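Side-chain contact in Chains: A (Unidentified, PDB 6ZM9), which is a phage-encoded lyase that cleaves S-adenosyl methionine to 5'-methylthioadenosine, probably releasing homoserine lactone as the second product: residues L82-F87 with I111-I116. Residues are numbered along the deposited sequence; the frame is centred on the assembly and turned at random. Where two conformers were deposited one is given.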
ATOM      1  N   LEU A  82      11.484 -14.678 -11.926  1.00 26.18           N
ATOM      2  CA  LEU A  82      12.781 -15.004 -11.371  1.00 23.64           C
ATOM      3  C   LEU A  82      12.638 -16.097 -10.320  1.00 25.66           C
ATOM      4  O   LEU A  82      11.566 -16.325  -9.755  1.00 26.23           O
ATOM      5  CB  LEU A  82      13.407 -13.777 -10.713  1.00 23.93           C
ATOM      6  CG  LEU A  82      13.597 -12.527 -11.586  1.00 25.79           C
ATOM      7  CD1 LEU A  82      14.291 -11.432 -10.750  1.00 29.37           C
ATOM      8  CD2 LEU A  82      14.355 -12.855 -12.861  1.00 30.54           C
ATOM      9  N   SER A  83      13.749 -16.772 -10.058  1.00 26.57           N
ATOM     10  CA  SER A  83      13.788 -17.702  -8.953  1.00 25.83           C
ATOM     11  C   SER A  83      13.718 -16.943  -7.635  1.00 24.15           C
ATOM     12  O   SER A  83      14.034 -15.749  -7.554  1.00 23.88           O
ATOM     13  CB  SER A  83      15.087 -18.506  -8.995  1.00 27.66           C
ATOM     14  OG  SER A  83      16.200 -17.691  -8.632  1.00 29.77           O
ATOM     15  N   LYS A  84      13.344 -17.639  -6.577  1.00 24.42           N
ATOM     16  CA  LYS A  84      13.262 -17.060  -5.217  1.00 25.25           C
ATOM     17  C   LYS A  84      14.617 -16.452  -4.835  1.00 24.20           C
ATOM     18  O   LYS A  84      14.633 -15.331  -4.361  1.00 23.50           O
ATOM     19  CB  LYS A  84      12.846 -18.137  -4.220  1.00 26.47           C
ATOM     20  CG  LYS A  84      12.669 -17.667  -2.792  1.00 30.42           C
ATOM     21  CD  LYS A  84      12.137 -18.749  -1.886  1.00 34.18           C
ATOM     22  CE  LYS A  84      11.144 -18.226  -0.877  1.00 40.95           C
ATOM     23  NZ  LYS A  84      11.063 -19.092   0.321  1.00 45.57           N
ATOM     24  N   GLU A  85      15.719 -17.183  -5.053  1.00 27.32           N
ATOM     25  CA  GLU A  85      17.043 -16.706  -4.659  1.00 29.20           C
ATOM     26  C   GLU A  85      17.469 -15.499  -5.485  1.00 25.97           C
ATOM     27  O   GLU A  85      18.047 -14.545  -4.955  1.00 25.79           O
ATOM     28  CB  GLU A  85      18.049 -17.857  -4.798  1.00 38.08           C
ATOM     29  CG  GLU A  85      19.518 -17.436  -4.866  1.00 49.43           C
ATOM     30  CD  GLU A  85      20.473 -18.616  -4.988  1.00 60.05           C
ATOM     31  OE1 GLU A  85      20.084 -19.748  -4.630  1.00 62.60           O
ATOM     32  OE2 GLU A  85      21.619 -18.410  -5.448  1.00 62.09           O
ATOM     33  N   ASP A  86      17.188 -15.527  -6.787  1.00 25.38           N
ATOM     34  CA  ASP A  86      17.539 -14.416  -7.698  1.00 24.05           C
ATOM     35  C   ASP A  86      16.753 -13.160  -7.303  1.00 20.36           C
ATOM     36  O   ASP A  86      17.358 -12.117  -7.127  1.00 20.12           O
ATOM     37  CB  ASP A  86      17.273 -14.797  -9.146  1.00 27.81           C
ATOM     38  CG  ASP A  86      17.851 -13.799 -10.117  1.00 34.45           C
ATOM     39  OD1 ASP A  86      18.659 -12.983  -9.693  1.00 36.70           O
ATOM     40  OD2 ASP A  86      17.496 -13.860 -11.284  1.00 38.66           O
ATOM     41  N   PHE A  87      15.441 -13.265  -7.172  1.00 19.76           N
ATOM     42  CA  PHE A  87      14.641 -12.110  -6.787  1.00 18.12           C
ATOM     43  C   PHE A  87      15.063 -11.583  -5.425  1.00 16.12           C
ATOM     44  O   PHE A  87      15.237 -10.367  -5.238  1.00 16.22           O
ATOM     45  CB  PHE A  87      13.164 -12.492  -6.773  1.00 18.36           C
ATOM     46  CG  PHE A  87      12.246 -11.354  -6.414  1.00 16.07           C
ATOM     47  CD1 PHE A  87      11.904 -10.416  -7.360  1.00 17.28           C
ATOM     48  CD2 PHE A  87      11.758 -11.212  -5.138  1.00 16.63           C
ATOM     49  CE1 PHE A  87      11.084  -9.353  -7.042  1.00 16.38           C
ATOM     50  CE2 PHE A  87      10.910 -10.160  -4.820  1.00 16.14           C
ATOM     51  CZ  PHE A  87      10.583  -9.225  -5.778  1.00 16.06           C
ATOM     52  N   ILE A 111       9.847  -9.293   1.680  1.00 13.69           N
ATOM     53  CA  ILE A 111       9.751 -10.169   0.512  1.00 14.19           C
ATOM     54  C   ILE A 111       8.515 -11.042   0.683  1.00 13.56           C
ATOM     55  O   ILE A 111       8.346 -11.671   1.734  1.00 15.44           O
ATOM     56  CB  ILE A 111      10.969 -11.106   0.406  1.00 17.99           C
ATOM     57  CG1 ILE A 111      12.276 -10.326   0.369  1.00 24.58           C
ATOM     58  CG2 ILE A 111      10.810 -12.032  -0.794  1.00 20.82           C
ATOM     59  CD1 ILE A 111      12.371  -9.447  -0.759  1.00 24.18           C
ATOM     60  N   GLN A 112       7.689 -11.117  -0.356  0.57 14.03           N
ATOM     61  CA  GLN A 112       6.490 -11.935  -0.349  0.57 14.09           C
ATOM     62  C   GLN A 112       6.513 -12.946  -1.487  0.57 14.10           C
ATOM     63  O   GLN A 112       7.135 -12.731  -2.532  0.57 14.39           O
ATOM     64  CB  GLN A 112       5.237 -11.058  -0.484  0.57 16.08           C
ATOM     65  CG  GLN A 112       5.063 -10.094   0.677  0.57 20.22           C
ATOM     66  CD  GLN A 112       3.855  -9.219   0.517  0.57 26.09           C
ATOM     67  OE1 GLN A 112       2.879  -9.600  -0.133  0.57 28.28           O
ATOM     68  NE2 GLN A 112       3.905  -8.030   1.108  0.57 29.90           N
ATOM     69  N   GLU A 113       5.825 -14.062  -1.259  1.00 14.62           N
ATOM     70  CA  GLU A 113       5.595 -15.094  -2.267  1.00 16.14           C
ATOM     71  C   GLU A 113       4.094 -15.372  -2.231  1.00 16.17           C
ATOM     72  O   GLU A 113       3.571 -15.850  -1.219  1.00 16.35           O
ATOM     73  CB  GLU A 113       6.399 -16.359  -1.971  1.00 18.37           C
ATOM     74  CG  GLU A 113       6.214 -17.449  -3.020  1.00 25.56           C
ATOM     75  CD  GLU A 113       7.153 -18.632  -2.844  1.00 33.51           C
ATOM     76  OE1 GLU A 113       7.927 -18.650  -1.863  1.00 33.88           O
ATOM     77  OE2 GLU A 113       7.110 -19.546  -3.696  1.00 40.46           O
ATOM     78  N   ARG A 114       3.401 -15.057  -3.324  0.53 17.58           N
ATOM     79  CA  ARG A 114       1.937 -15.100  -3.361  0.53 19.48           C
ATOM     80  C   ARG A 114       1.316 -14.341  -2.190  0.53 17.08           C
ATOM     81  O   ARG A 114       0.290 -14.742  -1.631  0.53 17.73           O
ATOM     82  CB  ARG A 114       1.416 -16.535  -3.423  0.53 24.64           C
ATOM     83  CG  ARG A 114       2.004 -17.341  -4.568  0.53 31.81           C
ATOM     84  CD  ARG A 114       1.388 -18.734  -4.652  0.53 39.60           C
ATOM     85  NE  ARG A 114      -0.058 -18.693  -4.855  0.53 47.27           N
ATOM     86  CZ  ARG A 114      -0.965 -19.061  -3.948  0.53 51.31           C
ATOM     87  NH1 ARG A 114      -0.594 -19.507  -2.754  0.53 52.72           N
ATOM     88  NH2 ARG A 114      -2.253 -18.981  -4.246  0.53 51.82           N
ATOM     89  N   GLY A 115       1.940 -13.226  -1.819  1.00 16.56           N
ATOM     90  CA  GLY A 115       1.446 -12.394  -0.746  1.00 17.08           C
ATOM     91  C   GLY A 115       1.855 -12.829   0.640  1.00 16.73           C
ATOM     92  O   GLY A 115       1.668 -12.063   1.592  1.00 18.78           O
ATOM     93  N   ILE A 116       2.414 -14.021   0.787  1.00 15.78           N
ATOM     94  CA  ILE A 116       2.836 -14.531   2.084  1.00 16.71           C
ATOM     95  C   ILE A 116       4.259 -14.051   2.339  1.00 15.14           C
ATOM     96  O   ILE A 116       5.146 -14.232   1.495  1.00 15.77           O
ATOM     97  CB  ILE A 116       2.742 -16.067   2.113  1.00 17.35           C
ATOM     98  CG1 ILE A 116       1.288 -16.490   1.855  1.00 18.72           C
ATOM     99  CG2 ILE A 116       3.251 -16.604   3.425  1.00 18.77           C
ATOM    100  CD1 ILE A 116       1.107 -17.952   1.723  1.00 22.36           C
TER
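The Phe87 ring meets Ile111 at an oblique angle, its CE2 atom lying 4.4 Å from Ile111 CD1. Phe87 CB points from the first turn of helix 84-101 toward the strand of Ile111, and with CG anti to the backbone N (chi1 -179°) the ring is carried on to that methyl group. Ile111 points back at the helix, where it also touches Thr88 and Val91.

Nearer solvent, the other flat group, the Glu113 carboxylate, presents OE1 to the end of Lys84. The two side chains cross at about a right angle, and OE1 lies closer to the methylene Lys84 CE, at 3.4 Å, than to Lys84 NZ, at 3.8 Å. This is a long salt bridge, made alongside the end of the lysine and probably weak; the stronger polar partner of NZ is Gln118 OE1 on the adjoining strand 116-124.

Ser83 N-caps the helix, its OG accepting from Asp86 N at 3.0 Å. Across the contact, a type I' turn from Glu113 to Ile116 joins strands 106-113 and 116-124, and its Ile116 packs on Ile116 of a neighbouring subunit. The arrangement exemplifies two-layer alpha+beta packing: a capped helix start laid against the end of a tight beta hairpin in an antiparallel sheet.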